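Local atomic coordinates of beta-glucuronidase (uncultured Clostridium sp., PDB entry 6U7J), a protein that hydrolyses beta-D-glucuronides and, as a gut microbial enzyme, probably frees active estrogens from their glucuronide conjugates. Residues G478-I483 / L518-F523; K570-R575 / T581-I586. One frame throughout, in Å; residues are numbered along the deposited sequence.

Contact 1 (G478-I483 / L518-F523); sequences GKIERI and LPEVIF
Glu520 and Ile522 are the two residues of 518-523 that touch 478-483. They meet Ile480 and Gly478 respectively. The second segment is an irregular loop of the TIM barrel domain, between strand 502-506 and helix 525-540. It enters at Leu518, whose backbone N and O are hydrogen-bonded to Gln578 and Arg324 of a third subunit. At Glu520 the side chain starts between the backbone N and the carbonyl carbon (chi1 67°). It then bends at chi2 (-81°), and this turn carries the carboxylate toward Ile480. Ile480 comes from the opposite direction and touches with its end methyl. Its CD1 lies 3.6 Å from Glu520 OE2. The stem of the glutamate also takes part, with Glu520 CG 3.8 Å from Ile480 CD1. The backbone O of Glu520 accepts a bond from Arg71 of a second subunit, so this face of the loop lies at a subunit interface. Next but one is Ile522, whose branch methyl does the touching. Ile522 CG2 rests 3.7 Å from Gly478 N, and it is equally near the glycine CA. The nearest pair of CA atoms is here, Gly478 CA and Ile522 CA, 5.9 Å apart. Tyr527 of helix 525-540 touches both isoleucines, and its OH is hydrogen-bonded to Gly478 N. The two segments thus meet by van der Waals packing over a small area, 130 Å² in all. One methyl lies against a carboxylate and the other against a glycine backbone, so this junction rests on shape and weak dispersion.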
# COMPACT_ATOMS: atom_id res chain seq x y z
N GLY B 478 -7.60 -0.59 21.42
CA GLY B 478 -7.71 -1.98 21.04
C GLY B 478 -8.79 -2.77 21.74
O GLY B 478 -9.15 -3.84 21.25
N LYS B 479 -9.31 -2.29 22.88
CA LYS B 479 -10.27 -3.05 23.69
C LYS B 479 -11.69 -2.72 23.22
O LYS B 479 -12.41 -1.90 23.80
CB LYS B 479 -10.09 -2.75 25.18
CG LYS B 479 -8.64 -2.55 25.63
CD LYS B 479 -7.99 -3.89 25.98
CE LYS B 479 -6.79 -3.73 26.91
NZ LYS B 479 -7.09 -2.69 27.96
N ILE B 480 -12.11 -3.43 22.18
CA ILE B 480 -13.38 -3.14 21.51
C ILE B 480 -14.54 -3.24 22.49
O ILE B 480 -15.48 -2.43 22.45
CB ILE B 480 -13.54 -4.08 20.31
CG1 ILE B 480 -12.53 -3.69 19.22
CG2 ILE B 480 -14.99 -4.10 19.77
CD1 ILE B 480 -12.47 -4.65 18.07
N GLU B 481 -14.48 -4.21 23.41
CA GLU B 481 -15.59 -4.52 24.31
C GLU B 481 -15.82 -3.43 25.36
O GLU B 481 -16.92 -3.37 25.93
CB GLU B 481 -15.34 -5.88 24.99
CG GLU B 481 -13.99 -5.97 25.75
CD GLU B 481 -12.75 -6.07 24.83
OE1 GLU B 481 -12.91 -6.33 23.60
OE2 GLU B 481 -11.62 -5.88 25.33
N ARG B 482 -14.83 -2.57 25.62
CA ARG B 482 -14.95 -1.49 26.58
C ARG B 482 -15.48 -0.19 25.98
O ARG B 482 -15.80 0.74 26.74
CB ARG B 482 -13.60 -1.22 27.25
CG ARG B 482 -13.00 -2.40 28.00
CD ARG B 482 -13.98 -2.94 29.06
NE ARG B 482 -14.69 -4.16 28.64
CZ ARG B 482 -15.98 -4.41 28.90
NH1 ARG B 482 -16.70 -3.53 29.59
NH2 ARG B 482 -16.54 -5.53 28.47
N ILE B 483 -15.60 -0.10 24.65
CA ILE B 483 -15.99 1.16 24.01
C ILE B 483 -17.42 1.54 24.39
O ILE B 483 -17.67 2.62 24.94
CB ILE B 483 -15.85 1.07 22.48
CG1 ILE B 483 -14.40 0.78 22.07
CG2 ILE B 483 -16.35 2.37 21.82
CD1 ILE B 483 -14.25 0.58 20.59
N LEU B 518 -7.53 -10.12 10.58
CA LEU B 518 -8.56 -10.98 11.16
C LEU B 518 -7.92 -11.88 12.21
O LEU B 518 -7.13 -12.78 11.85
CB LEU B 518 -9.23 -11.81 10.07
CG LEU B 518 -10.22 -12.88 10.55
CD1 LEU B 518 -11.36 -12.24 11.35
CD2 LEU B 518 -10.75 -13.62 9.34
N PRO B 519 -8.17 -11.66 13.52
CA PRO B 519 -9.02 -10.59 14.06
C PRO B 519 -8.43 -9.19 13.90
O PRO B 519 -7.22 -9.05 13.76
CB PRO B 519 -9.14 -10.95 15.55
CG PRO B 519 -8.28 -12.14 15.79
CD PRO B 519 -7.45 -12.39 14.57
N GLU B 520 -9.28 -8.18 13.92
CA GLU B 520 -8.86 -6.81 13.63
C GLU B 520 -7.92 -6.27 14.70
O GLU B 520 -7.92 -6.72 15.85
CB GLU B 520 -10.10 -5.90 13.50
CG GLU B 520 -10.88 -5.68 14.80
CD GLU B 520 -11.83 -6.82 15.13
OE1 GLU B 520 -12.83 -7.02 14.39
OE2 GLU B 520 -11.59 -7.52 16.13
N VAL B 521 -7.09 -5.31 14.29
CA VAL B 521 -6.14 -4.62 15.16
C VAL B 521 -6.23 -3.13 14.86
O VAL B 521 -6.62 -2.72 13.77
CB VAL B 521 -4.68 -5.08 14.94
CG1 VAL B 521 -4.51 -6.55 15.30
CG2 VAL B 521 -4.25 -4.80 13.49
N ILE B 522 -5.85 -2.31 15.85
CA ILE B 522 -5.79 -0.87 15.62
C ILE B 522 -4.94 -0.60 14.38
O ILE B 522 -3.94 -1.29 14.13
CB ILE B 522 -5.24 -0.14 16.86
CG1 ILE B 522 -3.78 -0.51 17.12
CG2 ILE B 522 -6.10 -0.44 18.08
CD1 ILE B 522 -3.14 0.26 18.26
N PHE B 523 -5.38 0.39 13.58
CA PHE B 523 -4.82 0.82 12.29
C PHE B 523 -5.41 0.05 11.11
O PHE B 523 -5.29 0.49 9.97
CB PHE B 523 -3.29 0.72 12.24
CG PHE B 523 -2.60 1.68 13.15
CD1 PHE B 523 -2.61 3.04 12.87
CD2 PHE B 523 -1.94 1.24 14.29
CE1 PHE B 523 -1.97 3.95 13.72
CE2 PHE B 523 -1.31 2.14 15.13
CZ PHE B 523 -1.33 3.50 14.84

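Contact 2 (K570-R575 / T581-I586); sequences KGIFTR and TAAFAI
Just before Ile572, which packs on Ala583, the carbonyl O of Gly571 is gripped by two donors, Lys580 NZ and Gln528 NE2. The backbone of Ile572 is itself hydrogen-bonded to Ala552 and Lys580. The two branches of Ile572 then divide the work. CG1 sits beside the backbone N (chi1 -77°), which puts CG2 anti to that N and onto the small side chain of Ala583. Ile572 CG2 and Ala583 CB are 3.6 Å apart. The other branch meets Ile586 tip to tip, with Ile572 CD1 3.6 Å from Ile586 CD1. The same methyl also reaches Ala582, where Ile572 CD1 stands 4.2 Å from Ala582 CB. Two alanines in a row bring the helix close, and Ile572 CA is 5.7 Å from Ala583 CA. This is core packing of the (beta/alpha)8 barrel of glycosyl hydrolase family 2. The last helix of the chain, 581-592, is joined to the loop that follows the last barrel strand, 545-551. Ile550 of that strand and Ile332 of helix 319-332 both touch Ile572 and Ile586. Phe573 adds a looser contact, with its CE1 4.5 Å from Ala583 CB. The methyl meets this ring obliquely.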
# COMPACT_ATOMS: atom_id res chain seq x y z
N LYS B 570 -7.11 9.22 10.64
CA LYS B 570 -8.47 8.94 11.09
C LYS B 570 -9.53 9.24 10.04
O LYS B 570 -10.72 9.05 10.32
CB LYS B 570 -8.81 9.71 12.37
CG LYS B 570 -7.88 9.45 13.55
CD LYS B 570 -8.55 9.84 14.87
CE LYS B 570 -7.67 9.47 16.05
NZ LYS B 570 -6.35 10.12 15.92
N GLY B 571 -9.14 9.72 8.86
CA GLY B 571 -10.08 9.94 7.79
C GLY B 571 -10.96 8.73 7.48
O GLY B 571 -10.50 7.58 7.49
N ILE B 572 -12.26 8.99 7.26
CA ILE B 572 -13.15 8.00 6.69
C ILE B 572 -12.86 7.87 5.20
O ILE B 572 -13.04 6.80 4.61
CB ILE B 572 -14.62 8.38 6.97
CG1 ILE B 572 -15.01 8.05 8.41
CG2 ILE B 572 -15.59 7.67 6.06
CD1 ILE B 572 -14.47 6.71 8.92
N PHE B 573 -12.39 8.95 4.58
CA PHE B 573 -11.89 8.96 3.22
C PHE B 573 -10.38 9.21 3.21
O PHE B 573 -9.81 9.75 4.16
CB PHE B 573 -12.61 10.04 2.39
CG PHE B 573 -14.09 9.84 2.27
CD1 PHE B 573 -14.62 9.02 1.28
CD2 PHE B 573 -14.97 10.47 3.15
CE1 PHE B 573 -16.00 8.83 1.16
CE2 PHE B 573 -16.35 10.30 3.04
CZ PHE B 573 -16.87 9.46 2.05
N THR B 574 -9.72 8.79 2.14
CA THR B 574 -8.30 9.09 2.02
C THR B 574 -8.12 10.58 1.73
O THR B 574 -9.09 11.31 1.49
CB THR B 574 -7.66 8.27 0.92
OG1 THR B 574 -8.19 8.69 -0.35
CG2 THR B 574 -7.94 6.75 1.13
N ARG B 575 -6.86 11.03 1.75
CA ARG B 575 -6.60 12.43 1.41
C ARG B 575 -7.04 12.71 -0.01
O ARG B 575 -7.41 13.85 -0.34
CB ARG B 575 -5.11 12.78 1.59
CG ARG B 575 -4.82 14.30 1.68
CD ARG B 575 -3.44 14.55 2.25
NE ARG B 575 -3.20 15.93 2.69
CZ ARG B 575 -2.05 16.57 2.54
NH1 ARG B 575 -1.02 15.98 1.93
NH2 ARG B 575 -1.92 17.80 3.01
N THR B 581 -13.15 1.08 4.14
CA THR B 581 -14.31 0.19 4.31
C THR B 581 -15.38 0.79 5.21
O THR B 581 -16.57 0.67 4.92
CB THR B 581 -13.89 -1.18 4.87
OG1 THR B 581 -13.26 -1.00 6.15
CG2 THR B 581 -12.93 -1.87 3.95
N ALA B 582 -14.98 1.42 6.32
CA ALA B 582 -15.97 1.93 7.26
C ALA B 582 -16.94 2.92 6.61
O ALA B 582 -18.09 3.02 7.04
CB ALA B 582 -15.28 2.58 8.46
N ALA B 583 -16.50 3.63 5.57
CA ALA B 583 -17.39 4.59 4.92
C ALA B 583 -18.69 3.93 4.49
O ALA B 583 -19.77 4.54 4.57
CB ALA B 583 -16.71 5.23 3.71
N PHE B 584 -18.62 2.68 4.03
CA PHE B 584 -19.79 2.01 3.49
C PHE B 584 -20.75 1.62 4.60
O PHE B 584 -21.98 1.69 4.42
CB PHE B 584 -19.37 0.79 2.65
CG PHE B 584 -18.70 1.17 1.37
CD1 PHE B 584 -19.47 1.46 0.24
CD2 PHE B 584 -17.32 1.30 1.29
CE1 PHE B 584 -18.86 1.85 -0.95
CE2 PHE B 584 -16.71 1.70 0.12
CZ PHE B 584 -17.48 1.98 -1.01
N ALA B 585 -20.22 1.22 5.75
CA ALA B 585 -21.08 0.92 6.89
C ALA B 585 -21.70 2.20 7.44
O ALA B 585 -22.89 2.22 7.76
CB ALA B 585 -20.29 0.20 7.99
N ILE B 586 -20.91 3.27 7.55
CA ILE B 586 -21.46 4.55 8.01
C ILE B 586 -22.60 4.99 7.11
O ILE B 586 -23.65 5.42 7.59
CB ILE B 586 -20.35 5.63 8.08
CG1 ILE B 586 -19.34 5.31 9.19
CG2 ILE B 586 -20.95 7.02 8.30
CD1 ILE B 586 -17.93 5.85 8.88

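How the contacts relate
Contacts 1 and 2 both lie in the TIM barrel domain, with centres about 17 Å apart and nearest atoms about 8 Å apart. They do not touch. Helix 525-540 touches both: Tyr527 meets contact 1, while Gln528 and Ile532 pack on contact 2. Asp510 is a second bridge, since it touches Phe523 of contact 1 and forms a salt bridge with Lys570 of contact 2. Trp473 likewise borders both. Asn568 and Lys570 fit the Asn-x-Lys motif by which gut microbial beta-glucuronidases recognise the glucuronate carboxylate. The loop of contact 2 therefore probably leads from the substrate pocket. Contact 1 has more residues near other subunits, though Thr581 and Phe584 of contact 2 also pack on one.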